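Local structure of Epf (Streptococcus pyogenes, 4ES8) at residues F43-F54 with F137-S148. The protein acts as a cell surface adhesin that binds to cells through an N-terminal domain containing a carbohydrate-binding module and a fibronectin-like domain. Numbering follows the deposited sequence. Where two conformers were deposited one is given.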
loop_
_atom_site.group_PDB
_atom_site.type_symbol
_atom_site.label_atom_id
_atom_site.label_comp_id
_atom_site.label_asym_id
_atom_site.label_seq_id
_atom_site.Cartn_x
_atom_site.Cartn_y
_atom_site.Cartn_z
ATOM N N PHE A 43 8.273 18.061 -6.117
ATOM C CA PHE A 43 7.814 18.468 -7.449
ATOM C C PHE A 43 7.044 19.761 -7.398
ATOM O O PHE A 43 6.597 20.164 -6.320
ATOM C CB PHE A 43 6.843 17.387 -7.980
ATOM C CG PHE A 43 7.395 15.981 -8.042
ATOM C CD1 PHE A 43 7.330 15.139 -6.931
ATOM C CD2 PHE A 43 8.007 15.509 -9.198
ATOM C CE1 PHE A 43 7.845 13.835 -6.982
ATOM C CE2 PHE A 43 8.539 14.206 -9.247
ATOM C CZ PHE A 43 8.455 13.378 -8.139
ATOM N N PHE A 44 6.792 20.371 -8.577
ATOM C CA PHE A 44 5.965 21.560 -8.598
ATOM C C PHE A 44 5.206 21.626 -9.892
ATOM O O PHE A 44 5.533 20.927 -10.863
ATOM C CB PHE A 44 6.796 22.851 -8.392
ATOM C CG PHE A 44 7.674 23.155 -9.585
ATOM C CD1 PHE A 44 8.903 22.516 -9.745
ATOM C CD2 PHE A 44 7.298 24.108 -10.518
ATOM C CE1 PHE A 44 9.724 22.797 -10.856
ATOM C CE2 PHE A 44 8.115 24.394 -11.635
ATOM C CZ PHE A 44 9.322 23.738 -11.787
ATOM N N SER A 45 4.197 22.493 -9.907
ATOM C CA SER A 45 3.388 22.734 -11.090
ATOM C C SER A 45 3.004 24.195 -11.184
ATOM O O SER A 45 2.171 24.667 -10.402
ATOM C CB SER A 45 2.129 21.875 -11.069
ATOM O OG SER A 45 1.349 22.124 -12.235
ATOM N N LYS A 46 3.629 24.938 -12.104
ATOM C CA LYS A 46 3.235 26.339 -12.283
ATOM C C LYS A 46 1.844 26.367 -12.900
ATOM O O LYS A 46 1.542 25.595 -13.831
ATOM C CB LYS A 46 4.245 27.067 -13.173
ATOM C CG LYS A 46 5.562 27.318 -12.444
ATOM C CD LYS A 46 6.565 28.119 -13.267
ATOM C CE LYS A 46 6.208 29.591 -13.284
ATOM N NZ LYS A 46 6.216 30.167 -11.892
ATOM N N GLY A 47 0.980 27.222 -12.356
ATOM C CA GLY A 47 -0.416 27.260 -12.794
ATOM C C GLY A 47 -1.288 26.193 -12.141
ATOM O O GLY A 47 -2.485 26.114 -12.435
ATOM N N ALA A 48 -0.692 25.333 -11.263
ATOM C CA ALA A 48 -1.357 24.221 -10.570
ATOM C C ALA A 48 -2.194 23.387 -11.579
ATOM O O ALA A 48 -3.432 23.334 -11.527
ATOM C CB ALA A 48 -2.210 24.728 -9.407
ATOM N N THR A 49 -1.483 22.777 -12.542
ATOM C CA THR A 49 -2.126 21.940 -13.549
ATOM C C THR A 49 -2.103 20.464 -13.063
ATOM O O THR A 49 -1.705 20.162 -11.939
ATOM C CB THR A 49 -1.408 22.107 -14.908
ATOM O OG1 THR A 49 -0.117 21.496 -14.819
ATOM C CG2 THR A 49 -1.263 23.603 -15.351
ATOM N N ASP A 50 -2.488 19.552 -13.936
ATOM C CA ASP A 50 -2.430 18.137 -13.580
ATOM C C ASP A 50 -0.971 17.628 -13.581
ATOM O O ASP A 50 -0.693 16.616 -12.950
ATOM C CB ASP A 50 -3.246 17.368 -14.646
ATOM C CG ASP A 50 -3.380 15.877 -14.446
ATOM O OD1 ASP A 50 -3.633 15.455 -13.303
ATOM O OD2 ASP A 50 -3.274 15.133 -15.445
ATOM N N SER A 51 -0.054 18.337 -14.291
ATOM C CA SER A 51 1.315 17.889 -14.513
ATOM C C SER A 51 2.346 18.529 -13.602
ATOM O O SER A 51 2.369 19.754 -13.427
ATOM C CB SER A 51 1.705 18.148 -15.961
ATOM O OG SER A 51 0.829 17.436 -16.814
ATOM N N TYR A 52 3.229 17.677 -13.064
ATOM C CA TYR A 52 4.281 18.097 -12.134
ATOM C C TYR A 52 5.648 17.660 -12.617
ATOM O O TYR A 52 5.813 16.550 -13.127
ATOM C CB TYR A 52 4.040 17.431 -10.757
ATOM C CG TYR A 52 2.902 18.056 -9.982
ATOM C CD1 TYR A 52 1.577 17.800 -10.325
ATOM C CD2 TYR A 52 3.151 18.922 -8.924
ATOM C CE1 TYR A 52 0.519 18.392 -9.625
ATOM C CE2 TYR A 52 2.110 19.513 -8.215
ATOM C CZ TYR A 52 0.794 19.268 -8.585
ATOM O OH TYR A 52 -0.246 19.841 -7.884
ATOM N N VAL A 53 6.647 18.512 -12.365
ATOM C CA VAL A 53 8.032 18.211 -12.667
ATOM C C VAL A 53 8.876 18.364 -11.402
ATOM O O VAL A 53 8.408 18.909 -10.402
ATOM C CB VAL A 53 8.602 19.088 -13.805
ATOM C CG1 VAL A 53 7.786 18.937 -15.087
ATOM C CG2 VAL A 53 8.706 20.551 -13.365
ATOM N N PHE A 54 10.112 17.877 -11.443
ATOM C CA PHE A 54 10.969 17.826 -10.267
ATOM C C PHE A 54 11.374 19.223 -9.796
ATOM O O PHE A 54 11.710 20.088 -10.608
ATOM C CB PHE A 54 12.190 16.942 -10.564
ATOM C CG PHE A 54 13.006 16.597 -9.343
ATOM C CD1 PHE A 54 12.611 15.577 -8.494
ATOM C CD2 PHE A 54 14.209 17.254 -9.079
ATOM C CE1 PHE A 54 13.382 15.236 -7.373
ATOM C CE2 PHE A 54 14.996 16.896 -7.982
ATOM C CZ PHE A 54 14.575 15.893 -7.130
ATOM N N PHE A 137 8.599 7.723 -6.250
ATOM C CA PHE A 137 9.623 8.655 -6.725
ATOM C C PHE A 137 10.760 7.760 -7.224
ATOM O O PHE A 137 11.167 6.828 -6.517
ATOM C CB PHE A 137 10.056 9.568 -5.594
ATOM C CG PHE A 137 11.373 10.285 -5.829
ATOM C CD1 PHE A 137 11.562 11.072 -6.968
ATOM C CD2 PHE A 137 12.383 10.249 -4.872
ATOM C CE1 PHE A 137 12.760 11.772 -7.163
ATOM C CE2 PHE A 137 13.575 10.955 -5.065
ATOM C CZ PHE A 137 13.755 11.705 -6.214
ATOM N N ASN A 138 11.186 7.982 -8.465
ATOM C CA ASN A 138 12.136 7.065 -9.099
ATOM C C ASN A 138 13.624 7.435 -8.889
ATOM O O ASN A 138 14.472 6.852 -9.558
ATOM C CB ASN A 138 11.792 6.904 -10.597
ATOM C CG ASN A 138 12.231 8.056 -11.458
ATOM O OD1 ASN A 138 12.726 9.060 -10.963
ATOM N ND2 ASN A 138 12.156 7.877 -12.794
ATOM N N LYS A 139 13.947 8.335 -7.928
ATOM C CA LYS A 139 15.319 8.657 -7.550
ATOM C C LYS A 139 16.110 9.249 -8.752
ATOM O O LYS A 139 17.298 8.937 -8.959
ATOM C CB LYS A 139 16.029 7.415 -6.953
ATOM C CG LYS A 139 15.223 6.774 -5.830
ATOM C CD LYS A 139 15.804 5.414 -5.391
ATOM C CE LYS A 139 17.039 5.544 -4.535
ATOM N NZ LYS A 139 16.831 6.534 -3.459
ATOM N N THR A 140 15.442 10.135 -9.510
ATOM C CA THR A 140 16.073 10.894 -10.588
ATOM C C THR A 140 15.633 12.342 -10.489
ATOM O O THR A 140 14.514 12.607 -10.025
ATOM C CB THR A 140 15.755 10.335 -11.992
ATOM O OG1 THR A 140 14.365 10.537 -12.283
ATOM C CG2 THR A 140 16.109 8.848 -12.147
ATOM N N THR A 141 16.471 13.276 -10.983
ATOM C CA THR A 141 16.127 14.698 -10.935
ATOM C C THR A 141 15.238 15.114 -12.115
ATOM O O THR A 141 14.950 16.314 -12.264
ATOM C CB THR A 141 17.369 15.594 -10.863
ATOM O OG1 THR A 141 18.190 15.302 -11.996
ATOM C CG2 THR A 141 18.132 15.421 -9.552
ATOM N N ASP A 142 14.784 14.150 -12.939
ATOM C CA ASP A 142 13.863 14.489 -14.020
ATOM C C ASP A 142 12.578 13.644 -13.879
ATOM O O ASP A 142 11.770 13.530 -14.812
ATOM C CB ASP A 142 14.516 14.377 -15.413
ATOM C CG ASP A 142 14.916 12.980 -15.827
ATOM O OD1 ASP A 142 15.042 12.104 -14.937
ATOM O OD2 ASP A 142 15.057 12.745 -17.052
ATOM N N ASP A 143 12.338 13.103 -12.652
ATOM C CA ASP A 143 11.089 12.400 -12.417
ATOM C C ASP A 143 9.932 13.381 -12.581
ATOM O O ASP A 143 10.105 14.597 -12.426
ATOM C CB ASP A 143 11.065 11.770 -11.010
ATOM C CG ASP A 143 10.015 10.685 -10.809
ATOM O OD1 ASP A 143 9.468 10.157 -11.836
ATOM O OD2 ASP A 143 9.720 10.354 -9.635
ATOM N N SER A 144 8.776 12.853 -12.944
ATOM C CA SER A 144 7.593 13.669 -13.185
ATOM C C SER A 144 6.367 12.832 -12.948
ATOM O O SER A 144 6.475 11.598 -12.844
ATOM C CB SER A 144 7.604 14.189 -14.620
ATOM O OG SER A 144 7.510 13.087 -15.510
ATOM N N PHE A 145 5.212 13.484 -12.824
ATOM C CA PHE A 145 3.971 12.746 -12.657
ATOM C C PHE A 145 2.790 13.639 -12.947
ATOM O O PHE A 145 2.933 14.873 -12.994
ATOM C CB PHE A 145 3.804 12.149 -11.223
ATOM C CG PHE A 145 3.414 13.126 -10.138
ATOM C CD1 PHE A 145 4.386 13.869 -9.458
ATOM C CD2 PHE A 145 2.084 13.268 -9.749
ATOM C CE1 PHE A 145 4.022 14.782 -8.462
ATOM C CE2 PHE A 145 1.719 14.184 -8.748
ATOM C CZ PHE A 145 2.696 14.935 -8.103
ATOM N N LYS A 146 1.625 12.986 -13.121
ATOM C CA LYS A 146 0.334 13.652 -13.308
ATOM C C LYS A 146 -0.592 13.197 -12.206
ATOM O O LYS A 146 -0.591 12.016 -11.881
ATOM C CB LYS A 146 -0.293 13.334 -14.675
ATOM C CG LYS A 146 0.424 13.939 -15.884
ATOM C CD LYS A 146 -0.550 14.119 -17.057
ATOM C CE LYS A 146 -0.952 12.836 -17.748
ATOM N NZ LYS A 146 -2.229 12.993 -18.497
ATOM N N ILE A 147 -1.372 14.114 -11.610
ATOM C CA ILE A 147 -2.285 13.694 -10.536
ATOM C C ILE A 147 -3.190 12.573 -11.063
ATOM O O ILE A 147 -3.417 11.576 -10.369
ATOM C CB ILE A 147 -3.123 14.890 -10.055
ATOM C CG1 ILE A 147 -2.237 15.966 -9.419
ATOM C CG2 ILE A 147 -4.224 14.428 -9.075
ATOM C CD1 ILE A 147 -3.024 17.265 -9.022
ATOM N N SER A 148 -3.681 12.759 -12.298
ATOM C CA SER A 148 -4.624 11.840 -12.953
ATOM C C SER A 148 -4.021 10.440 -13.221
ATOM O O SER A 148 -4.780 9.539 -13.588
ATOM C CB SER A 148 -5.129 12.455 -14.257
ATOM O OG SER A 148 -4.065 12.625 -15.171
HETATM O O HOH W 1 -4.074 15.721 -17.899
HETATM O O HOH W 2 11.114 16.628 -13.853
#
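Tyr52 and Phe145 face each other as a hydrogen-bonded antiparallel pair where strand 51-54 meets the short strand 144-146 in an antiparallel sheet of the N-terminal beta-sandwich, consistent with the carbohydrate-binding module. Two backbone bonds tie them, Tyr52 N to Phe145 O (2.8 Å) and Phe145 N to Tyr52 O (3.1 Å), and both side chains leave the same face of the sheet. The two rings lie nearly parallel, planes 8° apart, but slid so far that Tyr52 CB sits over the Phe145 face, 3.9 Å from its centroid, in a CH-pi contact. Phe145 CG stands between its backbone N and carbonyl carbon (chi1 76°), a torsion that lays the ring alongside Tyr52 and drives its CD1-CE1 edge onto the face of Phe43, a T-shaped pair with planes at 86°. Flat, apolar rings suit this buried cluster, which Val189 and Leu191 of strand 186-194 help to cover, while the tyrosine hydroxyl is satisfied by Ser98. Ile147 extends the apolar surface, its CG1 3.7 Å from Tyr52 CE1. Farther along, Phe54 receives Thr141 CA over one face and meets Phe137 rim to rim. Water bridges Phe54 N and Asp143 O where the strands part. At the other end Asp50 clasps the start of the 3-10 segment: its backbone O accepts from Ile147 N, and its carboxylate offers two oxygens to two donors of Ser148, both through syn lone pairs, OD1 taking Ser148 N at 2.9 Å and OD2 taking Ser148 OG at 2.6 Å.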